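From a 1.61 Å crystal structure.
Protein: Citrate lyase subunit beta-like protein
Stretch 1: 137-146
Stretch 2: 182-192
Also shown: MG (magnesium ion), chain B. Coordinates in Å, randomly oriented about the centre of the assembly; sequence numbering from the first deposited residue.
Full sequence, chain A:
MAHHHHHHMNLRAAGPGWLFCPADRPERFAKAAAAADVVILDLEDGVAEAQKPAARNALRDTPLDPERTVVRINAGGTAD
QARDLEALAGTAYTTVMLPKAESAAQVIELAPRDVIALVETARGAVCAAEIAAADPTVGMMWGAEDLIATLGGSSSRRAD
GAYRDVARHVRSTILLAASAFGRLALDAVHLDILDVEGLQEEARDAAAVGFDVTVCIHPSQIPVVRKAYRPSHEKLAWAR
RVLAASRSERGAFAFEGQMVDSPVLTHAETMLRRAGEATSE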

# COMPACT_ATOMS: atom_id res chain seq x y z
N THR A 137 -14.81 5.91 16.32
CA THR A 137 -13.42 6.26 16.02
C THR A 137 -13.28 7.77 15.85
O THR A 137 -14.05 8.40 15.11
CB THR A 137 -12.94 5.55 14.76
OG1 THR A 137 -13.01 4.12 14.96
CG2 THR A 137 -11.49 5.94 14.41
N VAL A 138 -12.32 8.35 16.56
CA VAL A 138 -11.95 9.75 16.35
C VAL A 138 -10.52 9.91 15.86
O VAL A 138 -10.14 11.02 15.44
CB VAL A 138 -12.18 10.61 17.62
CG1 VAL A 138 -13.66 10.59 18.01
CG2 VAL A 138 -11.28 10.14 18.78
N GLY A 139 -9.71 8.85 15.88
CA GLY A 139 -8.35 8.93 15.39
C GLY A 139 -7.80 7.55 15.08
O GLY A 139 -8.28 6.54 15.60
N MET A 140 -6.77 7.53 14.23
CA MET A 140 -6.02 6.33 13.91
C MET A 140 -4.56 6.58 14.21
O MET A 140 -4.01 7.62 13.82
CB MET A 140 -6.16 5.92 12.44
CG MET A 140 -7.60 5.73 11.93
SD MET A 140 -8.28 4.18 12.54
CE MET A 140 -7.34 2.99 11.58
N MET A 141 -3.93 5.63 14.89
CA MET A 141 -2.49 5.62 15.13
C MET A 141 -1.94 4.31 14.58
O MET A 141 -2.67 3.34 14.38
CB MET A 141 -2.19 5.75 16.64
CG MET A 141 -0.73 5.96 16.99
SD MET A 141 -0.59 6.04 18.78
CE MET A 141 1.19 5.89 18.93
N TRP A 142 -0.63 4.27 14.35
CA TRP A 142 -0.00 3.01 14.01
C TRP A 142 1.20 2.79 14.92
O TRP A 142 1.72 3.71 15.54
CB TRP A 142 0.39 2.94 12.52
CG TRP A 142 1.57 3.79 12.15
CD1 TRP A 142 1.62 5.15 12.09
CD2 TRP A 142 2.86 3.32 11.79
NE1 TRP A 142 2.88 5.57 11.71
CE2 TRP A 142 3.66 4.46 11.52
CE3 TRP A 142 3.42 2.05 11.66
CZ2 TRP A 142 5.00 4.36 11.14
CZ3 TRP A 142 4.76 1.95 11.27
CH2 TRP A 142 5.53 3.10 11.02
N GLY A 143 1.60 1.52 15.03
CA GLY A 143 2.72 1.17 15.90
C GLY A 143 3.68 0.21 15.23
O GLY A 143 3.32 -0.94 14.94
N ALA A 144 4.91 0.65 14.99
CA ALA A 144 5.81 -0.14 14.15
C ALA A 144 6.35 -1.36 14.89
O ALA A 144 6.52 -2.43 14.29
CB ALA A 144 6.96 0.74 13.65
N GLU A 145 6.65 -1.24 16.19
CA GLU A 145 7.33 -2.34 16.86
C GLU A 145 6.41 -3.53 17.08
O GLU A 145 6.82 -4.68 16.86
CB GLU A 145 7.94 -1.86 18.18
CG GLU A 145 9.14 -0.96 17.96
CD GLU A 145 8.76 0.44 17.53
OE1 GLU A 145 7.58 0.84 17.74
OE2 GLU A 145 9.63 1.15 16.97
N ASP A 146 5.17 -3.29 17.55
CA ASP A 146 4.22 -4.40 17.67
C ASP A 146 3.84 -4.96 16.30
O ASP A 146 3.59 -6.17 16.18
CB ASP A 146 2.96 -3.96 18.43
CG ASP A 146 3.05 -4.23 19.94
OD1 ASP A 146 3.51 -5.32 20.33
OD2 ASP A 146 2.62 -3.35 20.73
N GLY A 182 -12.35 11.39 8.13
CA GLY A 182 -12.30 12.59 8.95
C GLY A 182 -11.71 12.40 10.32
O GLY A 182 -12.02 13.18 11.23
N ARG A 183 -10.87 11.39 10.51
CA ARG A 183 -10.29 11.11 11.82
C ARG A 183 -8.93 11.77 11.96
O ARG A 183 -8.26 12.09 10.97
CB ARG A 183 -10.14 9.60 12.04
CG ARG A 183 -11.34 8.75 11.57
CD ARG A 183 -12.66 9.21 12.19
NE ARG A 183 -13.68 8.18 12.03
CZ ARG A 183 -14.99 8.39 12.22
NH1 ARG A 183 -15.42 9.60 12.54
NH2 ARG A 183 -15.85 7.39 12.07
N LEU A 184 -8.51 11.98 13.21
CA LEU A 184 -7.14 12.39 13.47
C LEU A 184 -6.18 11.30 13.03
O LEU A 184 -6.45 10.11 13.20
CB LEU A 184 -6.92 12.67 14.95
CG LEU A 184 -7.19 14.01 15.61
CD1 LEU A 184 -6.57 13.97 16.99
CD2 LEU A 184 -6.59 15.14 14.82
N ALA A 185 -5.02 11.70 12.49
CA ALA A 185 -3.96 10.76 12.13
C ALA A 185 -2.77 10.97 13.05
O ALA A 185 -2.22 12.07 13.11
CB ALA A 185 -3.54 10.93 10.67
N LEU A 186 -2.37 9.91 13.76
CA LEU A 186 -1.28 9.97 14.72
C LEU A 186 -0.12 9.12 14.23
O LEU A 186 -0.30 7.92 13.95
CB LEU A 186 -1.74 9.49 16.11
CG LEU A 186 -2.81 10.29 16.86
CD1 LEU A 186 -4.20 10.08 16.26
CD2 LEU A 186 -2.80 9.84 18.30
N ASP A 187 1.08 9.71 14.15
CA ASP A 187 2.25 8.98 13.68
C ASP A 187 2.92 8.24 14.83
O ASP A 187 2.81 8.64 16.00
CB ASP A 187 3.24 9.94 13.01
CG ASP A 187 4.20 9.22 12.06
OD1 ASP A 187 3.85 8.16 11.51
OD2 ASP A 187 5.31 9.73 11.84
N ALA A 188 3.62 7.16 14.49
CA ALA A 188 4.18 6.23 15.47
C ALA A 188 5.33 6.86 16.26
O ALA A 188 6.01 7.80 15.82
CB ALA A 188 4.68 4.96 14.77
N VAL A 189 5.57 6.28 17.45
CA VAL A 189 6.59 6.77 18.36
C VAL A 189 7.98 6.48 17.82
O VAL A 189 8.21 5.50 17.09
CB VAL A 189 6.42 6.16 19.76
CG1 VAL A 189 5.10 6.56 20.37
CG2 VAL A 189 6.56 4.64 19.71
N HIS A 190 8.92 7.32 18.20
CA HIS A 190 10.33 7.18 17.86
C HIS A 190 11.02 6.63 19.10
O HIS A 190 11.30 7.38 20.03
CB HIS A 190 10.91 8.53 17.44
CG HIS A 190 12.19 8.44 16.69
ND1 HIS A 190 12.24 8.23 15.33
CD2 HIS A 190 13.48 8.53 17.11
CE1 HIS A 190 13.51 8.20 14.94
NE2 HIS A 190 14.27 8.37 16.00
N LEU A 191 11.28 5.31 19.11
CA LEU A 191 11.76 4.69 20.34
C LEU A 191 13.18 5.11 20.71
O LEU A 191 13.54 5.05 21.89
CB LEU A 191 11.70 3.16 20.24
CG LEU A 191 10.30 2.55 20.27
CD1 LEU A 191 10.43 1.05 20.43
CD2 LEU A 191 9.46 3.11 21.41
N ASP A 192 13.98 5.55 19.74
CA ASP A 192 15.35 5.98 20.01
C ASP A 192 15.31 7.42 20.50
O ASP A 192 15.40 8.37 19.72
CB ASP A 192 16.22 5.83 18.76
CG ASP A 192 17.71 6.02 19.06
OD1 ASP A 192 18.05 6.47 20.17
OD2 ASP A 192 18.54 5.71 18.18
MG MG B . 2.39 -1.31 20.77
O HOH W 1 3.67 3.88 17.76
O HOH W 2 6.60 2.96 16.57
O HOH W 3 10.44 3.84 16.72
O HOH W 4 4.05 -1.00 19.39
O HOH W 5 3.63 -1.44 22.48
O HOH W 6 0.70 -1.56 21.97

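Strands 137-142 and 184-187 run side by side in parallel, with 22° between their directions, and the two stretches together bury 710 Å². The pairing rests on three backbone hydrogen bonds, all short and nearly straight: Leu184 N to Val138 O at 2.9 Å (161° at the hydrogen), Met140 N to Leu184 O at 2.8 Å (164°), and Leu186 N to Met140 O at 2.8 Å (162°). Leu184 thus uses both its amide and its carbonyl on the neighbouring strand, as does Met140.

The ladder then lapses. Trp142 N lies 3.7 Å from Leu186 O and is not hydrogen-bonded to it; this carbonyl is buried by the contact without a hydrogen-bonding partner, although Met141 CA approaches Leu186 O at 3.4 Å, with 158° at the hydrogen, a C-H...O contact that may offset part of the cost. A similar contact, more bent at 126°, brings Gly139 CA to 3.1 Å from Leu184 O. Glycine suits this position, since an ideal CB here would sit a tight 3.3 Å from Leu186 CD1.

Where the backbone pairing fails, the indole takes over. Trp142 NE1 donates to Asp187 OD1 at 2.8 Å and 173°. The CA-to-CB bond of Asp187 points away from stretch 1, but chi1 near -158° (t) brings the carboxylate back to the ring edge. Ala188 CB lies over the ring face, 3.7 Å from the centroid of the five-membered ring and 21° off its normal; the small methyl packs closely, 3.4 Å from Trp142 CE2. On the sheet face shared with Leu186, Met141 extends in an all-t conformation, placing its CG 3.8 Å from Leu186 CB and its CE 4.2 Å from Val189 CG1.

At the other end, the guanidinium of Arg183 lays one face over Thr137 O, with CZ 3.0 Å from that oxygen. Both Arg183 NE and Arg183 NH1 are 3.1 Å from Thr137 O, but the angles are too poor for hydrogen bonds; NE and NH2 find partners elsewhere in the structure.

Beyond the strands, waters supply the polar links. Water 1 accepts from Val189 N (3.1 Å) and lies within donating distance of Trp142 O (3.0 Å). Water 3 accepts from Leu191 N at 2.9 Å and donates to Val189 O and Glu145 OE2, both at 2.8 Å. Glu145 therefore joins stretch 2 through water while its CD packs 3.4 Å from Leu191 CD1. Asp146 makes no contact with stretch 2; its OD2 binds magnesium at 2.0 Å.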